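Local coordinates for bsobi restriction endonuclease (Geobacillus stearothermophilus, PDB 1DC1) that recognises the double-stranded DNA sequence 5'-CYCGRG-3' as a homodimer and cleaves it after the first cytosine, leaving 5'-phosphate ends, at a contact of chain A with DNA and the interface of chains A and B. Residues are numbered along the deposited sequence; one frame, centred on the assembly and turned at random. Chains: chain A/B, Bsobi restriction endonuclease.

Contact 1: a contact of chain A with DNA. Residues chain A 81, 124-125, 128-129, 131-132. With nucleotides of chain C; nucleotides of chain D.
This type II restriction endonuclease reads the purine half of its CYCGRG site from both grooves: A:Lys81, on the short helix 80-83, enters the major groove, while the long helix 110-152 lies against the minor groove. A:Lys81 starts with CG anti to the backbone N (chi1 155°) and bends at chi3, bringing its ammonium tip to the Hoogsteen edges of two successive purines of chain C, DA9 and DG10. A:Lys81 NZ donates to N7 of DA9 of chain C at 3.0 Å and to O6 of DG10 of chain C at 2.8 Å. Both adenine and guanine offer N7 as an acceptor, so a lysine donor here would suit the degenerate R position, occupied by DA9.

Across the base pairs, the amide of A:Asn132 meets the sugar edge of DG10 edge to edge. A:Asn132 OD1 receives the N2 amino group of DG10 of chain C at 2.9 Å, in the carbonyl plane on a lone pair (175° at H), and A:Asn132 ND2 gives a nearly straight bond to N3 of the same guanine, also at 2.9 Å. Asparagine thus matches guanine's donor and acceptor together. A:Asn132 ND2 also donates to A:Gly128 O, 3.0 Å away, which helps fix the amide's rotation. A:Gly128 has no side chain, so helix and DA9 can come close.

A:Arg131, extended from CG to NE, runs along the minor-groove floor. One guanidinium face lies over the deoxyribose O4' of DG8 of chain D, 3.1 Å above the guanidinium plane, and NH2 makes a weak bond to N3 of that base.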
# COMPACT_ATOMS: atom_id res chain seq x y z
N LYS A 81 -8.44 5.97 10.76
CA LYS A 81 -7.37 5.09 11.21
C LYS A 81 -6.56 5.81 12.29
O LYS A 81 -6.29 5.23 13.33
CB LYS A 81 -6.50 4.70 10.01
CG LYS A 81 -5.10 4.31 10.35
CD LYS A 81 -4.45 3.57 9.13
CE LYS A 81 -4.99 2.12 8.95
NZ LYS A 81 -4.25 1.32 7.87
N ASP A 124 -9.33 10.43 0.71
CA ASP A 124 -8.41 9.35 1.04
C ASP A 124 -9.24 8.19 1.62
O ASP A 124 -8.88 7.00 1.50
CB ASP A 124 -7.34 9.87 2.02
CG ASP A 124 -5.98 9.16 1.88
OD1 ASP A 124 -5.84 8.26 1.04
OD2 ASP A 124 -5.06 9.51 2.64
N SER A 125 -10.36 8.53 2.27
CA SER A 125 -11.26 7.49 2.79
C SER A 125 -11.91 6.73 1.63
O SER A 125 -12.02 5.51 1.69
CB SER A 125 -12.37 8.10 3.64
OG SER A 125 -13.23 7.07 4.09
N GLY A 128 -9.46 4.42 0.20
CA GLY A 128 -9.38 3.22 1.05
C GLY A 128 -10.48 2.21 0.74
O GLY A 128 -10.28 0.99 0.54
N THR A 129 -11.70 2.72 0.67
CA THR A 129 -12.89 1.94 0.37
C THR A 129 -12.77 1.25 -0.98
O THR A 129 -13.08 0.06 -1.11
CB THR A 129 -14.09 2.86 0.35
OG1 THR A 129 -14.45 3.15 1.71
CG2 THR A 129 -15.23 2.26 -0.43
N ARG A 131 -10.00 0.43 -2.61
CA ARG A 131 -8.97 -0.61 -2.65
C ARG A 131 -9.58 -1.92 -2.13
O ARG A 131 -9.34 -2.98 -2.69
CB ARG A 131 -7.74 -0.12 -1.86
CG ARG A 131 -6.97 1.03 -2.65
CD ARG A 131 -5.89 1.70 -1.75
NE ARG A 131 -4.92 2.62 -2.39
CZ ARG A 131 -5.26 3.70 -3.09
NH1 ARG A 131 -6.52 4.03 -3.28
NH2 ARG A 131 -4.34 4.54 -3.48
N ASN A 132 -10.42 -1.83 -1.10
CA ASN A 132 -11.08 -3.02 -0.53
C ASN A 132 -12.12 -3.55 -1.50
O ASN A 132 -12.29 -4.74 -1.60
CB ASN A 132 -11.77 -2.68 0.81
CG ASN A 132 -10.79 -2.59 1.95
OD1 ASN A 132 -10.34 -3.61 2.45
ND2 ASN A 132 -10.42 -1.38 2.33
P DG C 8 2.41 4.96 7.16
OP1 DG C 8 3.04 6.03 7.93
OP2 DG C 8 2.57 3.56 7.59
O5' DG C 8 0.86 5.34 7.14
C5' DG C 8 0.38 6.57 6.51
C4' DG C 8 -0.97 6.32 5.88
O4' DG C 8 -0.80 5.35 4.82
C3' DG C 8 -2.01 5.73 6.85
O3' DG C 8 -3.34 6.13 6.46
C2' DG C 8 -1.90 4.24 6.57
C1' DG C 8 -1.63 4.23 5.06
N9 DG C 8 -0.96 3.02 4.56
C8 DG C 8 0.10 2.37 5.15
N7 DG C 8 0.46 1.28 4.53
C5 DG C 8 -0.40 1.21 3.43
C6 DG C 8 -0.52 0.21 2.39
O6 DG C 8 0.12 -0.82 2.24
N1 DG C 8 -1.54 0.51 1.48
C2 DG C 8 -2.36 1.63 1.56
N2 DG C 8 -3.27 1.78 0.60
N3 DG C 8 -2.28 2.55 2.53
C4 DG C 8 -1.28 2.28 3.42
P DA C 9 -4.01 7.49 7.00
OP1 DA C 9 -3.34 8.62 6.36
OP2 DA C 9 -4.11 7.43 8.50
O5' DA C 9 -5.49 7.34 6.44
C5' DA C 9 -5.94 8.03 5.26
C4' DA C 9 -6.81 7.14 4.42
O4' DA C 9 -6.02 6.23 3.62
C3' DA C 9 -7.80 6.22 5.16
O3' DA C 9 -8.93 6.93 5.72
C2' DA C 9 -8.13 5.18 4.08
C1' DA C 9 -6.78 5.03 3.36
N9 DA C 9 -6.01 3.90 3.90
C8 DA C 9 -5.21 3.89 5.02
N7 DA C 9 -4.65 2.72 5.26
C5 DA C 9 -5.11 1.92 4.22
C6 DA C 9 -4.87 0.57 3.90
N6 DA C 9 -4.00 -0.20 4.58
N1 DA C 9 -5.55 0.03 2.84
C2 DA C 9 -6.37 0.82 2.14
N3 DA C 9 -6.64 2.12 2.32
C4 DA C 9 -5.97 2.62 3.39
P DG C 10 -9.93 6.19 6.77
OP1 DG C 10 -10.88 7.23 7.24
OP2 DG C 10 -9.19 5.39 7.79
O5' DG C 10 -10.77 5.28 5.76
C5' DG C 10 -11.48 4.12 6.16
C4' DG C 10 -11.55 3.16 4.99
O4' DG C 10 -10.24 2.88 4.47
C3' DG C 10 -12.08 1.82 5.45
O3' DG C 10 -13.47 1.76 5.16
C2' DG C 10 -11.32 0.81 4.63
C1' DG C 10 -10.02 1.50 4.38
N9 DG C 10 -8.95 1.13 5.31
C8 DG C 10 -8.31 1.93 6.22
N7 DG C 10 -7.31 1.32 6.82
C5 DG C 10 -7.33 0.03 6.30
C6 DG C 10 -6.50 -1.09 6.57
O6 DG C 10 -5.53 -1.15 7.33
N1 DG C 10 -6.88 -2.21 5.84
C2 DG C 10 -7.91 -2.24 4.91
N2 DG C 10 -8.12 -3.39 4.28
N3 DG C 10 -8.68 -1.20 4.64
C4 DG C 10 -8.35 -0.11 5.38
P DT C 11 -14.39 0.81 6.06
OP1 DT C 11 -15.78 1.02 5.61
OP2 DT C 11 -14.03 0.97 7.54
O5' DT C 11 -13.89 -0.68 5.74
C5' DT C 11 -13.96 -1.29 4.43
C4' DT C 11 -13.31 -2.66 4.51
O4' DT C 11 -11.96 -2.45 4.92
C3' DT C 11 -13.87 -3.60 5.58
O3' DT C 11 -14.87 -4.48 5.04
C2' DT C 11 -12.69 -4.47 5.93
C1' DT C 11 -11.50 -3.60 5.63
N1 DT C 11 -10.76 -3.17 6.80
C2 DT C 11 -9.82 -4.05 7.31
O2 DT C 11 -9.71 -5.21 6.94
N3 DT C 11 -9.03 -3.53 8.30
C4 DT C 11 -9.13 -2.27 8.86
O4 DT C 11 -8.32 -1.92 9.72
C5 DT C 11 -10.22 -1.44 8.34
C7 DT C 11 -10.48 -0.10 8.94
C6 DT C 11 -10.96 -1.93 7.35
P DT D 6 -4.30 -9.53 0.99
OP1 DT D 6 -4.51 -10.65 0.02
OP2 DT D 6 -2.99 -8.85 1.07
O5' DT D 6 -5.35 -8.38 0.71
C5' DT D 6 -6.75 -8.66 0.44
C4' DT D 6 -7.45 -7.38 0.04
O4' DT D 6 -7.53 -6.49 1.18
C3' DT D 6 -6.77 -6.55 -1.06
O3' DT D 6 -7.15 -7.03 -2.35
C2' DT D 6 -7.30 -5.16 -0.81
C1' DT D 6 -7.45 -5.15 0.72
N1 DT D 6 -6.31 -4.53 1.36
C2 DT D 6 -6.40 -3.17 1.56
O2 DT D 6 -7.35 -2.53 1.19
N3 DT D 6 -5.33 -2.62 2.21
C4 DT D 6 -4.19 -3.30 2.66
O4 DT D 6 -3.34 -2.70 3.28
C5 DT D 6 -4.14 -4.73 2.36
C7 DT D 6 -2.92 -5.54 2.73
C6 DT D 6 -5.20 -5.26 1.74
P DC D 7 -6.10 -6.99 -3.56
OP1 DC D 7 -6.79 -7.53 -4.72
OP2 DC D 7 -4.79 -7.52 -3.19
O5' DC D 7 -5.86 -5.44 -3.80
C5' DC D 7 -6.96 -4.55 -4.16
C4' DC D 7 -6.45 -3.14 -4.31
O4' DC D 7 -5.89 -2.63 -3.05
C3' DC D 7 -5.34 -2.98 -5.36
O3' DC D 7 -5.55 -1.79 -6.07
C2' DC D 7 -4.08 -2.78 -4.54
C1' DC D 7 -4.58 -2.11 -3.27
N1 DC D 7 -3.73 -2.38 -2.08
C2 DC D 7 -3.21 -1.29 -1.33
O2 DC D 7 -3.62 -0.14 -1.55
N3 DC D 7 -2.27 -1.53 -0.36
C4 DC D 7 -1.90 -2.78 -0.10
N4 DC D 7 -0.92 -2.96 0.76
C5 DC D 7 -2.49 -3.91 -0.76
C6 DC D 7 -3.38 -3.66 -1.73
P DG D 8 -5.10 -1.64 -7.60
OP1 DG D 8 -6.23 -1.98 -8.48
OP2 DG D 8 -3.76 -2.25 -7.86
O5' DG D 8 -4.96 -0.06 -7.69
C5' DG D 8 -6.02 0.82 -7.22
C4' DG D 8 -5.41 2.09 -6.67
O4' DG D 8 -4.61 1.76 -5.51
C3' DG D 8 -4.46 2.77 -7.66
O3' DG D 8 -4.46 4.19 -7.47
C2' DG D 8 -3.09 2.29 -7.20
C1' DG D 8 -3.27 2.20 -5.69
N9 DG D 8 -2.37 1.24 -5.05
C8 DG D 8 -2.03 -0.03 -5.49
N7 DG D 8 -1.14 -0.61 -4.73
C5 DG D 8 -0.88 0.32 -3.72
C6 DG D 8 0.03 0.27 -2.63
O6 DG D 8 0.83 -0.63 -2.36
N1 DG D 8 -0.05 1.41 -1.82
C2 DG D 8 -0.88 2.48 -2.05
N2 DG D 8 -0.83 3.51 -1.15
N3 DG D 8 -1.72 2.55 -3.10
C4 DG D 8 -1.66 1.44 -3.88
O HOH W 1 -13.54 7.22 6.75
O HOH W 2 -2.88 9.29 4.05

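Contact 2: the interface of chains A and B. Residues chain A 35-36, 39-40, 42-43, 126; chain B 76-77, 102, 117, 120-121.
Helix against helix, this patch belongs to the two-fold symmetric interface of the BsoBI homodimer, where helix 21-53 of chain A packs on helix 110-152 of chain B and joins the subunits around DNA. At its polar centre, B:Arg117 stretches out from CG to NE and brings its guanidinium between two apolar groups. The ring of B:Phe102 lies against one face, with the arginine CZ 3.4 Å above the ring plane and over its centre; CG1 of A:Ile43 covers the opposite face from chain A, nearer the rim. Arginine suits this place because its flat cation can be covered on both faces by apolar groups while its N-H groups still bond at the edge.

B:Arg117 NH1 donates to A:Ser39 OG at 2.7 Å, roughly in the guanidinium plane. The hydroxyl OG of A:Ser39 stands in the crowded position between backbone N and carbonyl carbon (chi1 72°), from which it donates in turn to A:Asn36 O, one helical turn back, at 2.8 Å on a carbonyl lone pair. One small hydroxyl therefore relays the arginine's bond to the helix backbone. A:Asn36 works with both ends of its amide: ND2 bonds to B:Ser76 O at 2.9 Å, the donor lying above that carbonyl's plane, while OD1 and NH1 of B:Arg117 share a water. The amide crosses the B:Phe121 ring almost perpendicularly (84° between planes), with A:Asn36 OD1 toward CZ at 3.6 Å.

Beside this network, A:Lys35 and B:Phe121 meet tip to tip, the lysine CE 3.7 Å from ring atom CD1. The branched end of B:Leu120 touches several neighbours at once, its CD2 meeting A:Leu126 CD2, A:Ser39 CB and A:Ile43 CD1. The patch, with its symmetry twin, probably helps keep the two subunits paired, through apolar fit and directional bonds.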
# COMPACT_ATOMS: atom_id res chain seq x y z
N LYS A 35 -15.49 3.76 -8.96
CA LYS A 35 -15.20 4.90 -8.09
C LYS A 35 -16.28 5.97 -8.23
O LYS A 35 -16.73 6.55 -7.24
CB LYS A 35 -13.84 5.51 -8.42
CG LYS A 35 -13.31 6.35 -7.26
CD LYS A 35 -11.85 6.72 -7.44
CE LYS A 35 -11.65 7.65 -8.64
NZ LYS A 35 -10.44 8.52 -8.39
N ASN A 36 -16.70 6.25 -9.47
CA ASN A 36 -17.74 7.25 -9.68
C ASN A 36 -19.05 6.79 -9.07
O ASN A 36 -19.76 7.58 -8.48
CB ASN A 36 -17.86 7.58 -11.15
CG ASN A 36 -16.80 8.54 -11.57
OD1 ASN A 36 -16.58 9.55 -10.91
ND2 ASN A 36 -16.09 8.24 -12.66
N SER A 39 -18.74 7.34 -5.32
CA SER A 39 -18.49 8.73 -4.92
C SER A 39 -19.71 9.50 -4.42
O SER A 39 -19.60 10.33 -3.51
CB SER A 39 -17.85 9.52 -6.08
OG SER A 39 -18.76 9.78 -7.15
N THR A 40 -20.86 9.23 -5.00
CA THR A 40 -22.05 9.98 -4.63
C THR A 40 -22.38 10.11 -3.14
O THR A 40 -22.70 11.21 -2.71
CB THR A 40 -23.29 9.51 -5.47
OG1 THR A 40 -22.92 9.52 -6.86
CG2 THR A 40 -24.50 10.48 -5.25
N TYR A 42 -20.41 10.23 -0.71
CA TYR A 42 -19.43 11.15 -0.15
C TYR A 42 -19.82 12.61 -0.43
O TYR A 42 -19.79 13.45 0.49
CB TYR A 42 -18.05 10.88 -0.74
CG TYR A 42 -17.45 9.62 -0.21
CD1 TYR A 42 -17.74 8.40 -0.80
CD2 TYR A 42 -16.62 9.64 0.93
CE1 TYR A 42 -17.24 7.19 -0.27
CE2 TYR A 42 -16.11 8.44 1.47
CZ TYR A 42 -16.43 7.23 0.86
OH TYR A 42 -15.96 6.03 1.34
N ILE A 43 -20.17 12.92 -1.69
CA ILE A 43 -20.59 14.27 -2.04
C ILE A 43 -21.89 14.65 -1.32
O ILE A 43 -22.03 15.78 -0.88
CB ILE A 43 -20.75 14.41 -3.56
CG1 ILE A 43 -19.43 14.02 -4.23
CG2 ILE A 43 -21.18 15.83 -3.93
CD1 ILE A 43 -18.29 14.98 -4.01
N LEU A 126 -12.37 7.45 0.60
CA LEU A 126 -12.96 6.82 -0.57
C LEU A 126 -11.91 5.97 -1.26
O LEU A 126 -12.23 4.86 -1.71
CB LEU A 126 -13.56 7.85 -1.55
CG LEU A 126 -13.91 7.30 -2.95
CD1 LEU A 126 -15.07 6.34 -2.84
CD2 LEU A 126 -14.24 8.39 -3.88
N SER B 76 -13.54 13.99 -12.92
CA SER B 76 -14.32 12.95 -13.57
C SER B 76 -13.95 11.56 -13.05
O SER B 76 -14.51 10.57 -13.49
CB SER B 76 -14.20 13.03 -15.10
OG SER B 76 -13.14 12.24 -15.61
N GLY B 77 -13.04 11.49 -12.09
CA GLY B 77 -12.68 10.21 -11.50
C GLY B 77 -11.42 9.57 -12.00
O GLY B 77 -11.20 8.38 -11.71
N PHE B 102 -23.18 14.03 -13.53
CA PHE B 102 -23.17 14.79 -12.28
C PHE B 102 -23.44 16.30 -12.36
O PHE B 102 -24.23 16.84 -11.57
CB PHE B 102 -21.83 14.52 -11.57
CG PHE B 102 -21.60 13.06 -11.29
CD1 PHE B 102 -22.39 12.39 -10.36
CD2 PHE B 102 -20.59 12.37 -11.93
CE1 PHE B 102 -22.16 11.04 -10.07
CE2 PHE B 102 -20.36 11.01 -11.63
CZ PHE B 102 -21.15 10.35 -10.70
N ARG B 117 -16.24 17.42 -6.36
CA ARG B 117 -15.69 16.20 -6.95
C ARG B 117 -14.21 16.31 -7.19
O ARG B 117 -13.47 15.36 -6.97
CB ARG B 117 -16.43 15.83 -8.22
CG ARG B 117 -17.74 15.15 -7.81
CD ARG B 117 -18.82 14.89 -8.93
NE ARG B 117 -19.91 14.14 -8.27
CZ ARG B 117 -19.88 12.82 -8.05
NH1 ARG B 117 -18.84 12.09 -8.45
NH2 ARG B 117 -20.86 12.27 -7.37
N LEU B 120 -12.67 15.80 -3.65
CA LEU B 120 -12.83 14.44 -3.23
C LEU B 120 -11.77 13.53 -3.90
O LEU B 120 -11.16 12.72 -3.22
CB LEU B 120 -14.23 13.94 -3.59
CG LEU B 120 -14.50 12.48 -3.18
CD1 LEU B 120 -14.51 12.46 -1.63
CD2 LEU B 120 -15.81 11.93 -3.83
N PHE B 121 -11.60 13.63 -5.23
CA PHE B 121 -10.60 12.78 -5.90
C PHE B 121 -9.16 13.27 -5.64
O PHE B 121 -8.25 12.46 -5.50
CB PHE B 121 -10.92 12.67 -7.42
CG PHE B 121 -12.24 11.98 -7.72
CD1 PHE B 121 -12.62 10.83 -7.04
CD2 PHE B 121 -13.14 12.54 -8.58
CE1 PHE B 121 -13.89 10.27 -7.20
CE2 PHE B 121 -14.40 12.00 -8.75
CZ PHE B 121 -14.78 10.87 -8.07
O HOH W 3 -17.09 12.27 -10.82

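The C-alpha centres of contact 1 and contact 2 lie about 13 Å apart, and helix 110-152 serves both. In chain A, A:Gly128, A:Arg131 and A:Asn132 on it face the minor groove in contact 1, and A:Asp124 and A:Ser125 meet the backbone, while A:Leu126, in that same stretch, turns to the partner subunit in contact 2. Chain B brings an earlier part of the equivalent helix, B:Arg117 to B:Phe121, to the dimer contact. One long helix thus links DNA reading with subunit assembly. Two-fold symmetry repeats the arrangement, so pairing the subunits probably helps set both reading helices on the palindromic site and close the protein around the duplex.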